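Local coordinates for ferric iron-binding protein HitA (PDB 6IWF) that binds ferric iron and is implicated in gallium internalization in Pseudomonas aeruginosa, as a member of the bacterial solute-binding protein 1 family, at residues A42-T46 / R67-L73; Q218-V224 / L282-L287. One frame throughout, in Å; residues are numbered along the deposited sequence.

Contact 1: A42-T46 / R67-L73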
ATOM      1  N   ALA A  42       4.299  13.102  -5.273  1.00 11.72           N
ATOM      2  CA  ALA A  42       4.972  12.849  -6.546  1.00 11.01           C
ATOM      3  C   ALA A  42       4.767  14.015  -7.511  1.00 14.94           C
ATOM      4  O   ALA A  42       5.695  14.407  -8.230  1.00 16.51           O
ATOM      5  CB  ALA A  42       4.477  11.537  -7.153  1.00 13.96           C
ATOM      6  N   SER A  43       3.565  14.604  -7.518  1.00 14.74           N
ATOM      7  CA  SER A  43       3.333  15.778  -8.358  1.00 17.24           C
ATOM      8  C   SER A  43       4.138  16.974  -7.879  1.00 16.11           C
ATOM      9  O   SER A  43       4.657  17.739  -8.696  1.00 17.23           O
ATOM     10  CB  SER A  43       1.848  16.128  -8.394  1.00 12.82           C
ATOM     11  OG  SER A  43       1.135  15.106  -9.060  1.00 15.71           O
ATOM     12  N   GLN A  44       4.253  17.157  -6.563  1.00 15.84           N
ATOM     13  CA  GLN A  44       5.065  18.251  -6.045  1.00 16.65           C
ATOM     14  C   GLN A  44       6.517  18.091  -6.466  1.00 18.67           C
ATOM     15  O   GLN A  44       7.152  19.047  -6.924  1.00 19.20           O
ATOM     16  CB  GLN A  44       4.953  18.318  -4.527  1.00 15.08           C
ATOM     17  CG  GLN A  44       5.660  19.522  -3.905  1.00 21.21           C
ATOM     18  CD  GLN A  44       5.481  19.583  -2.398  1.00 27.96           C
ATOM     19  OE1 GLN A  44       4.568  18.957  -1.845  1.00 31.94           O
ATOM     20  NE2 GLN A  44       6.354  20.330  -1.722  1.00 30.57           N
ATOM     21  N   ILE A  45       7.061  16.876  -6.322  1.00 15.35           N
ATOM     22  CA  ILE A  45       8.441  16.640  -6.738  1.00 15.56           C
ATOM     23  C   ILE A  45       8.600  16.909  -8.228  1.00 19.25           C
ATOM     24  O   ILE A  45       9.591  17.509  -8.662  1.00 27.03           O
ATOM     25  CB  ILE A  45       8.880  15.211  -6.374  1.00 15.02           C
ATOM     26  CG1 ILE A  45       9.049  15.086  -4.859  1.00 12.54           C
ATOM     27  CG2 ILE A  45      10.180  14.854  -7.093  1.00 16.30           C
ATOM     28  CD1 ILE A  45       9.143  13.636  -4.356  1.00 12.51           C
ATOM     29  N   THR A  46       7.626  16.476  -9.030  1.00 19.80           N
ATOM     30  CA  THR A  46       7.692  16.706 -10.468  1.00 19.36           C
ATOM     31  C   THR A  46       7.696  18.202 -10.787  1.00 27.24           C
ATOM     32  O   THR A  46       8.460  18.656 -11.646  1.00 29.05           O
ATOM     33  CB  THR A  46       6.534  15.990 -11.158  1.00 19.40           C
ATOM     34  OG1 THR A  46       6.614  14.581 -10.898  1.00 21.79           O
ATOM     35  CG2 THR A  46       6.572  16.217 -12.667  1.00 22.68           C
ATOM     36  N   ARG A  67       6.332   5.923 -11.601  1.00  9.44           N
ATOM     37  CA  ARG A  67       6.185   7.165 -12.368  1.00 11.11           C
ATOM     38  C   ARG A  67       7.442   8.022 -12.267  1.00 12.52           C
ATOM     39  O   ARG A  67       8.010   8.432 -13.287  1.00  9.71           O
ATOM     40  CB  ARG A  67       4.954   7.946 -11.877  1.00 12.30           C
ATOM     41  CG  ARG A  67       4.796   9.371 -12.456  1.00 18.15           C
ATOM     42  CD  ARG A  67       3.842  10.242 -11.610  1.00 18.43           C
ATOM     43  NE  ARG A  67       3.792  11.626 -12.086  1.00 25.12           N
ATOM     44  CZ  ARG A  67       3.260  12.640 -11.409  1.00 24.87           C
ATOM     45  NH1 ARG A  67       2.723  12.441 -10.215  1.00 26.26           N
ATOM     46  NH2 ARG A  67       3.263  13.864 -11.928  1.00 30.54           N
ATOM     47  N   LEU A  68       7.900   8.289 -11.037  1.00  8.34           N
ATOM     48  CA  LEU A  68       9.073   9.136 -10.837  1.00 10.83           C
ATOM     49  C   LEU A  68      10.337   8.482 -11.377  1.00  9.81           C
ATOM     50  O   LEU A  68      11.254   9.176 -11.845  1.00  8.87           O
ATOM     51  CB  LEU A  68       9.239   9.449  -9.350  1.00  9.75           C
ATOM     52  CG  LEU A  68       8.170  10.349  -8.726  1.00 12.55           C
ATOM     53  CD1 LEU A  68       8.567  10.688  -7.315  1.00 15.81           C
ATOM     54  CD2 LEU A  68       8.001  11.616  -9.516  1.00 14.79           C
ATOM     55  N   ALA A  69      10.432   7.153 -11.270  1.00  6.63           N
ATOM     56  CA  ALA A  69      11.585   6.454 -11.826  1.00 10.50           C
ATOM     57  C   ALA A  69      11.631   6.597 -13.337  1.00 11.60           C
ATOM     58  O   ALA A  69      12.699   6.839 -13.917  1.00 13.33           O
ATOM     59  CB  ALA A  69      11.549   4.975 -11.443  1.00 11.00           C
ATOM     60  N   SER A  70      10.483   6.435 -13.990  1.00  9.74           N
ATOM     61  CA  SER A  70      10.421   6.603 -15.440  1.00 12.83           C
ATOM     62  C   SER A  70      10.867   7.993 -15.864  1.00 11.67           C
ATOM     63  O   SER A  70      11.460   8.148 -16.937  1.00 16.41           O
ATOM     64  CB  SER A  70       9.001   6.343 -15.946  1.00 15.50           C
ATOM     65  OG  SER A  70       8.622   4.996 -15.751  1.00 27.01           O
ATOM     66  N   ALA A  71      10.579   9.013 -15.051  1.00  9.62           N
ATOM     67  CA  ALA A  71      10.987  10.377 -15.357  1.00 13.97           C
ATOM     68  C   ALA A  71      12.456  10.635 -15.068  1.00 11.44           C
ATOM     69  O   ALA A  71      12.946  11.730 -15.372  1.00 12.97           O
ATOM     70  CB  ALA A  71      10.138  11.374 -14.568  1.00 12.98           C
ATOM     71  N   GLY A  72      13.165   9.673 -14.480  1.00 10.07           N
ATOM     72  CA  GLY A  72      14.565   9.883 -14.178  1.00 11.53           C
ATOM     73  C   GLY A  72      14.817  10.688 -12.928  1.00 13.66           C
ATOM     74  O   GLY A  72      15.930  11.191 -12.739  1.00 12.58           O
ATOM     75  N   LEU A  73      13.821  10.819 -12.054  1.00 10.41           N
ATOM     76  CA  LEU A  73      13.947  11.678 -10.888  1.00  8.21           C
ATOM     77  C   LEU A  73      14.552  10.973  -9.678  1.00 10.55           C
ATOM     78  O   LEU A  73      14.874  11.645  -8.688  1.00 10.54           O
ATOM     79  CB  LEU A  73      12.575  12.258 -10.519  1.00 10.08           C
ATOM     80  CG  LEU A  73      12.165  13.417 -11.434  1.00 12.33           C
ATOM     81  CD1 LEU A  73      10.674  13.670 -11.394  1.00 14.01           C
ATOM     82  CD2 LEU A  73      12.944  14.659 -11.034  1.00 12.33           C
TER

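Contact 2: Q218-V224 / L282-L287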
ATOM      1  N   GLN A 218      -5.165 -17.309  -5.549  1.00  8.47           N
ATOM      2  CA  GLN A 218      -4.737 -16.370  -6.589  1.00 10.26           C
ATOM      3  C   GLN A 218      -5.883 -15.504  -7.072  1.00  9.58           C
ATOM      4  O   GLN A 218      -5.819 -14.949  -8.171  1.00 11.67           O
ATOM      5  CB  GLN A 218      -4.083 -17.076  -7.781  1.00  9.31           C
ATOM      6  CG  GLN A 218      -2.786 -17.732  -7.428  1.00 10.61           C
ATOM      7  CD  GLN A 218      -2.014 -18.173  -8.650  1.00  9.14           C
ATOM      8  OE1 GLN A 218      -2.489 -18.066  -9.788  1.00  8.46           O
ATOM      9  NE2 GLN A 218      -0.824 -18.690  -8.421  1.00  8.86           N
ATOM     10  N   ASP A 219      -6.911 -15.363  -6.237  1.00  8.18           N
ATOM     11  CA  ASP A 219      -8.003 -14.460  -6.548  1.00  5.50           C
ATOM     12  C   ASP A 219      -7.482 -13.039  -6.741  1.00  7.61           C
ATOM     13  O   ASP A 219      -6.535 -12.621  -6.072  1.00  5.57           O
ATOM     14  CB  ASP A 219      -9.032 -14.462  -5.421  1.00  4.85           C
ATOM     15  CG  ASP A 219     -10.353 -13.869  -5.854  1.00  8.46           C
ATOM     16  OD1 ASP A 219     -11.052 -14.562  -6.635  1.00  6.80           O
ATOM     17  OD2 ASP A 219     -10.671 -12.719  -5.425  1.00  6.39           O
ATOM     18  N   PRO A 220      -8.094 -12.250  -7.627  1.00  5.28           N
ATOM     19  CA  PRO A 220      -7.651 -10.849  -7.730  1.00  5.18           C
ATOM     20  C   PRO A 220      -7.770 -10.113  -6.406  1.00  4.65           C
ATOM     21  O   PRO A 220      -6.963  -9.220  -6.128  1.00  5.44           O
ATOM     22  CB  PRO A 220      -8.569 -10.255  -8.811  1.00  6.09           C
ATOM     23  CG  PRO A 220      -8.993 -11.447  -9.639  1.00  5.83           C
ATOM     24  CD  PRO A 220      -9.127 -12.585  -8.628  1.00  6.28           C
ATOM     25  N   GLY A 221      -8.716 -10.497  -5.556  1.00  3.78           N
ATOM     26  CA  GLY A 221      -8.866  -9.831  -4.284  1.00  4.50           C
ATOM     27  C   GLY A 221      -7.876 -10.256  -3.223  1.00  3.56           C
ATOM     28  O   GLY A 221      -7.983  -9.780  -2.092  1.00  4.71           O
ATOM     29  N   ALA A 222      -6.946 -11.162  -3.562  1.00  3.97           N
ATOM     30  CA  ALA A 222      -5.843 -11.570  -2.695  1.00  4.54           C
ATOM     31  C   ALA A 222      -4.546 -10.831  -3.041  1.00  5.09           C
ATOM     32  O   ALA A 222      -3.459 -11.243  -2.621  1.00  4.63           O
ATOM     33  CB  ALA A 222      -5.649 -13.092  -2.782  1.00  5.33           C
ATOM     34  N   LEU A 223      -4.662  -9.723  -3.773  1.00  4.41           N
ATOM     35  CA  LEU A 223      -3.523  -8.950  -4.246  1.00  3.83           C
ATOM     36  C   LEU A 223      -2.616  -8.516  -3.099  1.00  4.95           C
ATOM     37  O   LEU A 223      -3.086  -8.023  -2.070  1.00  5.02           O
ATOM     38  CB  LEU A 223      -4.038  -7.720  -4.988  1.00  4.97           C
ATOM     39  CG  LEU A 223      -2.987  -6.778  -5.554  1.00  5.68           C
ATOM     40  CD1 LEU A 223      -2.233  -7.452  -6.692  1.00  7.90           C
ATOM     41  CD2 LEU A 223      -3.654  -5.441  -6.020  1.00  5.39           C
ATOM     42  N   VAL A 224      -1.312  -8.691  -3.295  1.00  3.91           N
ATOM     43  CA  VAL A 224      -0.296  -8.155  -2.398  1.00  4.33           C
ATOM     44  C   VAL A 224       0.363  -6.978  -3.109  1.00  4.61           C
ATOM     45  O   VAL A 224       0.713  -7.082  -4.294  1.00  5.79           O
ATOM     46  CB  VAL A 224       0.726  -9.241  -2.016  1.00  5.39           C
ATOM     47  CG1 VAL A 224       1.989  -8.631  -1.389  1.00  4.80           C
ATOM     48  CG2 VAL A 224       0.070 -10.258  -1.092  1.00  5.55           C
ATOM     49  N   LEU A 282      -0.755 -16.814   1.816  1.00 12.97           N
ATOM     50  CA  LEU A 282      -1.694 -15.874   1.213  1.00 12.06           C
ATOM     51  C   LEU A 282      -2.169 -16.331  -0.163  1.00 12.15           C
ATOM     52  O   LEU A 282      -3.300 -16.013  -0.554  1.00  9.95           O
ATOM     53  CB  LEU A 282      -1.055 -14.492   1.121  1.00  8.54           C
ATOM     54  CG  LEU A 282      -0.922 -13.769   2.464  1.00  9.29           C
ATOM     55  CD1 LEU A 282      -0.120 -12.474   2.274  1.00  9.15           C
ATOM     56  CD2 LEU A 282      -2.295 -13.479   3.048  1.00 10.46           C
ATOM     57  N   ASP A 283      -1.336 -17.063  -0.904  1.00  8.83           N
ATOM     58  CA  ASP A 283      -1.653 -17.504  -2.260  1.00  7.26           C
ATOM     59  C   ASP A 283      -2.127 -16.329  -3.139  1.00  7.50           C
ATOM     60  O   ASP A 283      -3.186 -16.394  -3.748  1.00  8.15           O
ATOM     61  CB  ASP A 283      -2.712 -18.601  -2.226  1.00  7.57           C
ATOM     62  CG  ASP A 283      -2.735 -19.491  -3.504  1.00 11.41           C
ATOM     63  OD1 ASP A 283      -1.802 -19.467  -4.335  1.00 12.53           O
ATOM     64  OD2 ASP A 283      -3.713 -20.249  -3.654  1.00 13.65           O
ATOM     65  N   PRO A 284      -1.334 -15.257  -3.228  1.00  6.35           N
ATOM     66  CA  PRO A 284      -1.768 -14.084  -4.004  1.00  6.94           C
ATOM     67  C   PRO A 284      -1.612 -14.318  -5.493  1.00  7.65           C
ATOM     68  O   PRO A 284      -0.852 -15.201  -5.935  1.00  6.45           O
ATOM     69  CB  PRO A 284      -0.810 -12.975  -3.532  1.00  7.61           C
ATOM     70  CG  PRO A 284       0.456 -13.717  -3.201  1.00 12.21           C
ATOM     71  CD  PRO A 284      -0.005 -15.040  -2.621  1.00  8.59           C
ATOM     72  N   PRO A 285      -2.301 -13.528  -6.305  1.00  7.02           N
ATOM     73  CA  PRO A 285      -2.048 -13.553  -7.746  1.00  6.24           C
ATOM     74  C   PRO A 285      -0.592 -13.216  -8.035  1.00  6.00           C
ATOM     75  O   PRO A 285       0.082 -12.533  -7.259  1.00  8.07           O
ATOM     76  CB  PRO A 285      -3.005 -12.478  -8.294  1.00  8.49           C
ATOM     77  CG  PRO A 285      -3.299 -11.588  -7.115  1.00  7.05           C
ATOM     78  CD  PRO A 285      -3.224 -12.446  -5.903  1.00  8.08           C
ATOM     79  N   LYS A 286      -0.090 -13.742  -9.150  1.00  7.73           N
ATOM     80  CA  LYS A 286       1.317 -13.576  -9.514  1.00  9.11           C
ATOM     81  C   LYS A 286       1.514 -12.238 -10.235  1.00 12.70           C
ATOM     82  O   LYS A 286       1.760 -12.166 -11.440  1.00 15.63           O
ATOM     83  CB  LYS A 286       1.771 -14.754 -10.368  1.00 11.99           C
ATOM     84  CG  LYS A 286       1.558 -16.103  -9.697  1.00 13.49           C
ATOM     85  CD  LYS A 286       2.517 -16.287  -8.516  1.00 17.41           C
ATOM     86  CE  LYS A 286       2.588 -17.753  -8.088  1.00 26.26           C
ATOM     87  NZ  LYS A 286       3.439 -17.944  -6.876  1.00 24.27           N
ATOM     88  N   LEU A 287       1.394 -11.152  -9.462  1.00  9.84           N
ATOM     89  CA  LEU A 287       1.571  -9.798  -9.971  1.00  8.56           C
ATOM     90  C   LEU A 287       2.619  -9.080  -9.141  1.00 10.71           C
ATOM     91  O   LEU A 287       2.479  -8.993  -7.918  1.00 11.18           O
ATOM     92  CB  LEU A 287       0.285  -8.978  -9.924  1.00  7.94           C
ATOM     93  CG  LEU A 287      -0.878  -9.489 -10.768  1.00 10.38           C
ATOM     94  CD1 LEU A 287      -2.174  -8.830 -10.321  1.00 10.43           C
ATOM     95  CD2 LEU A 287      -0.600  -9.211 -12.229  1.00 13.12           C
TER
HETATM   96  O   HOH W   1       0.099 -17.656  -5.443  1.00 14.01           O
HETATM   97  O   HOH W   2      -1.907 -15.225 -10.772  1.00 15.04           O
HETATM   98  O   HOH W   3      -0.142 -10.184  -5.704  1.00  7.76           O

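Contact 1: A42-T46 / R67-L73
Arg67 reaches from helix 63-70 across to helix 38-48 and touches Ala42, Ser43 and Thr46 with its guanidinium group. Its CB starts toward the other helix, and because CG lies anti to the backbone N (chi1 171°) and the chain stays extended through CD to NE, the methylenes serve as a straight arm that places the planar end against the helix surface. At that end the two hydroxyls meet the guanidinium differently, Ser43 OG at its edge in the plane and Thr46 OG1 over one face. NH1 passes Ala42 CB at 3.6 Å and points to Ser43 OG, a weak hydrogen bond of 3.3 Å that is nevertheless straight (165° at the hydrogen). That oxygen has a stronger partner in Gly39 O, one turn back. NH2 lies 3.6 Å from Thr46 OG1, which is offset toward the rim. Thr46 OG1 is itself held by a 2.8 Å hydrogen bond to Ala42 O, which it meets from the face opposite to that used by Thr46 N.

The two helices belong to an alternating strand-helix lobe of the solute-binding fold: helix 38-48 makes the crossover between strands 30-35 and 56-59, both parallel to strand 4-9, and helix 63-70 follows. Leu57 of strand 56-59 touches both Ile45 and Leu68, so the apolar side of the contact faces the sheet.

Leu68 wedges in with a forked tip, its CD1 4.2 Å from Ala42 CB and its CD2 3.6 Å from Thr46 OG1. Beyond it a Schellman motif ends the helix, with Gly72 at phi 80° and bonds from Leu73 N to Leu68 O and from Gly72 N to Ala69 O. The reversal turns Leu73 toward helix 38-48, where its CD1 meets Ile45 CG2 at 4.5 Å.

Contact 2: Q218-V224 / L282-L287
Pro284 and Pro285 pack against the turn at 218-224. Among the apolar pairs, Pro285 CD sits 4.0 Å from Ala222 CB, while Val224 CG2 touches Pro284 CB at 3.8 Å and meets Leu282 CD1 on a side chain crossing it at about a right angle. Leu223 starts away from the partner loop, but its CD1 swings round to Leu287 CD1 (3.9 Å). Leu153 of helix 141-154 closes over Pro285 and Leu287.

Proline methylenes approach backbone carbonyl oxygens: Pro285 CD lies 3.3 Å from Asp219 O, and Pro284 CB 3.3 Å from Ala222 O. The extended Gln218 side chain runs with CG 3.5 Å from Pro284 O and NE2 3.6 Å from Lys286 CE.

One direct hydrogen bond crosses, Gln218 N to Asp283 O at 2.8 Å, nearly in line with the carbonyl (160°) though bent at the hydrogen (142°). Three waters bridge Gln218 NE2 to Asp283 OD1 and Pro284 O, Gln218 OE1 to Lys286 N, and Val224 N to Pro285 O.

Asp219 OD2 accepts from Gly221 N in an Asx turn, its carboxylate also bonding Ser121 and Leu122. Neither proline nitrogen can donate a hydrogen bond, and the polar links across are one backbone bond and three waters, alongside the apolar packing.

Both contacts are partly buried, and they lie well apart, their centres 28 Å from each other and their nearest atoms about 16 Å. They share no element directly, yet strand 224-231 relates them: 218-224 leads into it, whereas Leu73 of contact 1 bonds through its backbone to Lys233 just past its end. That strand pairs with 56-59 and 97-108. Contact 1 joins two helices, with leucine and isoleucine facing the sheet and a guanidinium among hydroxyls on the outer side. Contact 2 joins two loops, buries more surface (498 against 328 Å²), and relies on prolines and bridging waters, with Asp283 and Lys286 at the exposed margin and Asp219 buried within its turn.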